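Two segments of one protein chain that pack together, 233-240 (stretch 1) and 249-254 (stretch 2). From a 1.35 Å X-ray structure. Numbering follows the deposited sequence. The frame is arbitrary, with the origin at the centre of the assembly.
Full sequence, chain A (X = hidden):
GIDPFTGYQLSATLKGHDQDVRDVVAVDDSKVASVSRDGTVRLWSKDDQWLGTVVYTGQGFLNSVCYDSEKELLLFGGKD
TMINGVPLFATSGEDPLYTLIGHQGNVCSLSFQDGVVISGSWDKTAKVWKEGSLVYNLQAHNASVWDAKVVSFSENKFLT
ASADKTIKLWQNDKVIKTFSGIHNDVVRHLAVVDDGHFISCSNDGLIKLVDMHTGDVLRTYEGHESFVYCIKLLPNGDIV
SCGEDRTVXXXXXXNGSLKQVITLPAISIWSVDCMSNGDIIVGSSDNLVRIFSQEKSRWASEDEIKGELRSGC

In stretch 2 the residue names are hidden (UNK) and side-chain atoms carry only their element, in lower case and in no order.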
# COMPACT_ATOMS: atom_id res chain seq x y z
N LEU A 233 -3.25 0.42 8.78
CA LEU A 233 -3.98 0.66 10.02
C LEU A 233 -5.44 1.01 9.73
O LEU A 233 -5.74 1.88 8.92
CB LEU A 233 -3.34 1.80 10.83
CG LEU A 233 -1.88 1.57 11.19
CD1 LEU A 233 -1.23 2.81 11.81
CD2 LEU A 233 -1.77 0.35 12.12
N LEU A 234 -6.34 0.29 10.39
CA LEU A 234 -7.75 0.58 10.37
C LEU A 234 -8.08 1.83 11.19
O LEU A 234 -7.29 2.27 12.02
CB LEU A 234 -8.50 -0.63 10.94
CG LEU A 234 -8.50 -1.83 10.00
CD1 LEU A 234 -8.83 -3.10 10.75
CD2 LEU A 234 -9.47 -1.60 8.84
N PRO A 235 -9.25 2.39 10.94
CA PRO A 235 -9.68 3.56 11.71
C PRO A 235 -9.59 3.39 13.22
O PRO A 235 -9.30 4.39 13.91
CB PRO A 235 -11.15 3.75 11.28
CG PRO A 235 -11.19 3.19 9.88
CD PRO A 235 -10.17 2.06 9.84
N ASN A 236 -9.81 2.19 13.75
CA ASN A 236 -9.78 1.96 15.21
C ASN A 236 -8.37 1.59 15.70
O ASN A 236 -8.20 1.20 16.86
CB ASN A 236 -10.77 0.86 15.60
CG ASN A 236 -10.31 -0.53 15.14
OD1 ASN A 236 -9.32 -0.66 14.45
ND2 ASN A 236 -11.05 -1.56 15.52
N GLY A 237 -7.39 1.66 14.81
CA GLY A 237 -6.01 1.37 15.15
C GLY A 237 -5.52 -0.05 14.94
O GLY A 237 -4.31 -0.30 15.01
N ASP A 238 -6.44 -0.99 14.67
CA ASP A 238 -6.05 -2.38 14.45
C ASP A 238 -5.22 -2.47 13.17
O ASP A 238 -5.30 -1.59 12.29
CB ASP A 238 -7.26 -3.29 14.25
CG ASP A 238 -8.04 -3.57 15.52
OD1 ASP A 238 -7.58 -3.22 16.63
OD2 ASP A 238 -9.13 -4.18 15.39
N ILE A 239 -4.44 -3.53 13.05
CA ILE A 239 -3.60 -3.73 11.89
C ILE A 239 -4.31 -4.69 10.94
O ILE A 239 -4.84 -5.72 11.37
CB ILE A 239 -2.24 -4.34 12.28
CG1 ILE A 239 -1.52 -3.47 13.31
CG2 ILE A 239 -1.40 -4.59 11.03
CD1 ILE A 239 -0.33 -4.18 13.95
N VAL A 240 -4.33 -4.36 9.65
CA VAL A 240 -4.70 -5.32 8.63
C VAL A 240 -3.46 -5.66 7.80
O VAL A 240 -2.71 -4.77 7.40
CB VAL A 240 -5.83 -4.82 7.73
CG1 VAL A 240 -5.45 -3.60 6.95
CG2 VAL A 240 -6.23 -5.92 6.77
N UNK A 249 -5.26 -10.71 7.41
CA UNK A 249 -5.34 -10.90 8.84
C UNK A 249 -5.61 -9.59 9.53
O UNK A 249 -5.12 -8.54 9.10
n UNK A 249 -2.21 -16.20 10.54
c UNK A 249 -2.17 -16.06 9.23
c UNK A 249 -2.68 -13.64 9.35
n UNK A 249 -1.92 -17.11 8.45
c UNK A 249 -4.09 -11.57 9.39
c UNK A 249 -3.89 -12.93 8.79
n UNK A 249 -2.43 -14.90 8.65
N UNK A 250 -6.35 -9.65 10.63
CA UNK A 250 -6.66 -8.46 11.40
C UNK A 250 -6.11 -8.67 12.80
O UNK A 250 -6.38 -9.72 13.39
c UNK A 250 -9.49 -9.01 9.44
c UNK A 250 -8.70 -7.90 10.03
c UNK A 250 -8.50 -6.98 12.32
c UNK A 250 -8.18 -8.18 11.44
N UNK A 251 -5.35 -7.70 13.31
CA UNK A 251 -4.66 -7.84 14.61
C UNK A 251 -4.97 -6.66 15.55
O UNK A 251 -5.16 -5.51 15.12
c UNK A 251 -1.50 -10.28 12.13
c UNK A 251 -0.78 -11.46 11.87
c UNK A 251 -2.60 -8.34 11.99
c UNK A 251 -1.55 -10.73 14.50
c UNK A 251 -1.88 -9.90 13.43
n UNK A 251 -1.94 -9.31 11.27
c UNK A 251 -0.85 -11.91 14.24
c UNK A 251 -3.15 -7.83 14.42
c UNK A 251 -2.59 -8.65 13.31
c UNK A 251 -0.46 -12.26 12.94
N UNK A 252 -4.97 -6.93 16.84
CA UNK A 252 -4.91 -5.88 17.82
C UNK A 252 -3.50 -5.30 17.85
O UNK A 252 -2.54 -6.00 18.17
o UNK A 252 -4.87 -5.45 20.17
c UNK A 252 -5.24 -6.41 19.20
N UNK A 253 -3.36 -4.03 17.50
CA UNK A 253 -2.06 -3.39 17.55
C UNK A 253 -1.58 -3.33 18.99
O UNK A 253 -0.41 -3.58 19.26
c UNK A 253 -0.93 -0.32 18.27
c UNK A 253 -2.15 -1.99 16.95
c UNK A 253 -0.90 -1.18 17.04
n UNK A 253 0.16 1.49 19.48
c UNK A 253 0.03 0.85 18.16
N UNK A 254 -2.51 -3.05 19.90
CA UNK A 254 -2.16 -2.85 21.31
C UNK A 254 -1.76 -4.12 22.06
O UNK A 254 -0.95 -4.07 22.97
c UNK A 254 -3.34 -2.20 22.04
c UNK A 254 -3.68 -0.81 21.50
c UNK A 254 -2.60 0.23 21.78
o UNK A 254 -1.73 -0.02 22.64
o UNK A 254 -2.62 1.29 21.13

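Position 249 carries seven side-chain atoms: three carbons in a row, a nitrogen, then a carbon bearing two further nitrogens. CB points sideways and the end of the chain leads away from stretch 1; the nearest approach is 6.2 Å, from the CB of 249 to Ile239 O. The contact here is made by backbone: the carbonyl O of 249 lies 3.3 Å from Val240 CA in a CA-H...O contact. The terminal guanidinium identifies Arg249.

At position 250 there are four carbons, forked at the first, with one arm two carbons long. One of these carbons lies 4.2 Å from Leu234 CD1, and the CA of 250 approaches Ile239 O at 3.3 Å in a second CA-H...O contact. A beta-branched, wholly aliphatic side chain with arms of unequal length is isoleucine. In Ile250 the carbon facing Leu234 CD1 is CG2, the shorter arm, and it also sits 4.2 Å from Asp238 OD2.

Position 251 shows one carbon followed by fused five- and six-membered rings holding eight carbons and one nitrogen. A ring carbon lies 4.0 Å from Ile239 CB, and Ile239 O is at the ring edge, near its plane. Two backbone hydrogen bonds join this residue to Ile239: Ile239 N donates to the O of 251 (3.0 Å) and the N of 251 donates to Ile239 O (2.8 Å). This indole can only be Trp251, and the ring carbon near Ile239 CB is CD1.

Position 252 has one carbon and one oxygen; its CB points away from stretch 1, while the CA of 252 is 4.0 Å from Asp238 OD1. The hydroxymethyl group is that of Ser252.

Four carbons in a row ending in nitrogen mark position 253. Its CB points toward stretch 1, lying 3.4 Å from Gly237 O and 4.0 Å from Ile239 CG1, before the end of the chain leads away. This is Lys253.

Position 254 has three carbons, the third carrying two oxygens, and makes no contact with stretch 1. The carboxylate of Glu254 instead forms a salt bridge with its neighbour, Lys253 NZ to Glu254 OE2 at 3.2 Å.

The contact is the end of an antiparallel strand pair. The hydrogen-bonded Ile239–Trp251 pair fixes the register, and the adjoining Val240–Ile250 pair places its side chains on the opposite face of the sheet. Before Ile239, a type I turn from Leu234 to Gly237 folds stretch 1 back, closed by Gly237 N to Leu234 O at 2.9 Å. Leu234, at the start of this turn, packs against Ile250, while the aliphatic start of Lys253 covers Gly237 and Ile239. The surface buried between the two stretches is 395 Å², both sides summed.

Stretch 2 249-254: RIWSKE
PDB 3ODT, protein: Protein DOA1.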